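Chloramphenicol acetyltransferase (Bacteroides thetaiotaomicron, PDB 2I9D) probably transfers an acetyl group from acetyl-CoA to a hydroxyl of chloramphenicol. Local coordinates at residues Val81-Thr85 / Gly142-Leu146. Numbering follows the deposited sequence.
Sequences VLYDT and GDYGL
Tyr83 and Gly145 bring the two backbones nearest, their CA atoms 5.7 Å apart, where the end of strand 80-83 faces the loop that runs from helix 133-141 into strand 146-151. In this chloramphenicol acetyltransferase fold a tyrosine ring packs flat on a loop glycine, joining the small antiparallel sheet of 5-7, 80-83 and 72-74 to the start of a strand in the large mixed sheet. Gly142 closes the helix with a positive phi in a Schellman motif; an Asx turn at Asp143 and an inverse gamma turn centred on Gly145 then bend the chain across the tyrosine ring.

With CG anti to its own carbonyl carbon (chi1 -76°), the Tyr83 side chain swings toward the loop, and one face of its ring lies against it. Gly145 CA sits almost on the ring normal, 3.5 Å from the centroid, as a CH-pi contact; with no side chain at Gly145, its CA can lie this close to the ring. Nearer the rim of the same face lies the carbonyl carbon of Tyr144. At the far end of the ring, Tyr144 N donates a nearly straight hydrogen bond to Tyr83 OH (3.2 Å, 165°), and the hydroxyl is also hydrogen-bonded to Asp75 OD1. A phenylalanine in place of Tyr83 could keep the ring on Gly145 but would probably leave Tyr144 N and the Asp75 carboxylate without this shared partner.

Asp143 touches the ring obliquely, OD1 lying 3.6 Å from Tyr83 CE1, while OD2 forms a salt bridge with Arg104. Arg73, from strand 72-74, ties the sheets further by hydrogen-bonding the carbonyl oxygens of Tyr144 and Leu146. Within the Asx turn, Gly145 N donates a hydrogen bond to Asp143 OD1 (3.0 Å), arriving from above the carboxylate plane, 36° out of it.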
loop_
_atom_site.group_PDB
_atom_site.type_symbol
_atom_site.label_atom_id
_atom_site.label_comp_id
_atom_site.label_asym_id
_atom_site.label_seq_id
_atom_site.Cartn_x
_atom_site.Cartn_y
_atom_site.Cartn_z
ATOM N N VAL A 81 23.405 -10.783 -6.843
ATOM C CA VAL A 81 24.480 -10.814 -5.871
ATOM C C VAL A 81 23.938 -10.916 -4.449
ATOM O O VAL A 81 22.804 -10.540 -4.171
ATOM C CB VAL A 81 25.381 -9.556 -5.982
ATOM C CG1 VAL A 81 26.057 -9.502 -7.347
ATOM C CG2 VAL A 81 24.570 -8.291 -5.741
ATOM N N LEU A 82 24.765 -11.414 -3.545
ATOM C CA LEU A 82 24.421 -11.479 -2.141
ATOM C C LEU A 82 25.511 -10.719 -1.395
ATOM O O LEU A 82 26.657 -11.106 -1.471
ATOM C CB LEU A 82 24.323 -12.954 -1.686
ATOM C CG LEU A 82 24.333 -13.268 -0.177
ATOM C CD1 LEU A 82 23.076 -12.766 0.518
ATOM C CD2 LEU A 82 24.537 -14.771 0.126
ATOM N N TYR A 83 25.160 -9.633 -0.708
ATOM C CA TYR A 83 26.118 -8.836 0.081
ATOM C C TYR A 83 26.403 -9.472 1.451
ATOM O O TYR A 83 25.494 -9.996 2.083
ATOM C CB TYR A 83 25.627 -7.379 0.253
ATOM C CG TYR A 83 25.790 -6.515 -0.988
ATOM C CD1 TYR A 83 26.902 -5.672 -1.154
ATOM C CD2 TYR A 83 24.852 -6.562 -2.011
ATOM C CE1 TYR A 83 27.041 -4.871 -2.336
ATOM C CE2 TYR A 83 24.989 -5.793 -3.170
ATOM C CZ TYR A 83 26.075 -4.955 -3.336
ATOM O OH TYR A 83 26.171 -4.219 -4.511
ATOM N N ASP A 84 27.653 -9.426 1.914
ATOM C CA ASP A 84 27.998 -9.958 3.232
ATOM C C ASP A 84 27.219 -9.176 4.269
ATOM O O ASP A 84 26.678 -9.746 5.204
ATOM C CB ASP A 84 29.494 -9.768 3.563
ATOM C CG ASP A 84 30.448 -10.671 2.727
ATOM O OD1 ASP A 84 30.018 -11.340 1.749
ATOM O OD2 ASP A 84 31.664 -10.685 3.080
ATOM N N THR A 85 27.195 -7.857 4.099
ATOM C CA THR A 85 26.680 -6.944 5.112
ATOM C C THR A 85 25.821 -5.844 4.449
ATOM O O THR A 85 26.117 -5.382 3.332
ATOM C CB THR A 85 27.854 -6.349 5.952
ATOM O OG1 THR A 85 28.423 -7.395 6.739
ATOM C CG2 THR A 85 27.411 -5.253 6.885
ATOM N N GLY A 142 27.816 1.895 -7.295
ATOM C CA GLY A 142 27.322 0.528 -7.469
ATOM C C GLY A 142 27.201 -0.231 -6.159
ATOM O O GLY A 142 27.284 -1.439 -6.161
ATOM N N ASP A 143 27.027 0.461 -5.032
ATOM C CA ASP A 143 26.857 -0.231 -3.753
ATOM C C ASP A 143 25.366 -0.310 -3.424
ATOM O O ASP A 143 24.752 0.688 -3.009
ATOM C CB ASP A 143 27.653 0.440 -2.631
ATOM C CG ASP A 143 27.644 -0.362 -1.318
ATOM O OD1 ASP A 143 27.074 -1.462 -1.244
ATOM O OD2 ASP A 143 28.194 0.128 -0.319
ATOM N N TYR A 144 24.782 -1.497 -3.639
ATOM C CA TYR A 144 23.367 -1.721 -3.324
ATOM C C TYR A 144 23.209 -2.516 -2.014
ATOM O O TYR A 144 22.108 -2.947 -1.666
ATOM C CB TYR A 144 22.633 -2.416 -4.476
ATOM C CG TYR A 144 22.612 -1.666 -5.787
ATOM C CD1 TYR A 144 22.950 -0.311 -5.857
ATOM C CD2 TYR A 144 22.199 -2.304 -6.959
ATOM C CE1 TYR A 144 22.920 0.382 -7.060
ATOM C CE2 TYR A 144 22.168 -1.614 -8.172
ATOM C CZ TYR A 144 22.552 -0.275 -8.206
ATOM O OH TYR A 144 22.516 0.404 -9.397
ATOM N N GLY A 145 24.314 -2.693 -1.296
ATOM C CA GLY A 145 24.287 -3.455 -0.043
ATOM C C GLY A 145 23.791 -2.588 1.086
ATOM O O GLY A 145 24.515 -2.312 2.075
ATOM N N LEU A 146 22.549 -2.152 0.922
ATOM C CA LEU A 146 21.912 -1.168 1.799
ATOM C C LEU A 146 20.404 -1.411 1.876
ATOM O O LEU A 146 19.834 -2.027 1.000
ATOM C CB LEU A 146 22.115 0.249 1.232
ATOM C CG LEU A 146 23.536 0.797 1.137
ATOM C CD1 LEU A 146 23.572 1.725 -0.045
ATOM C CD2 LEU A 146 23.937 1.497 2.440
#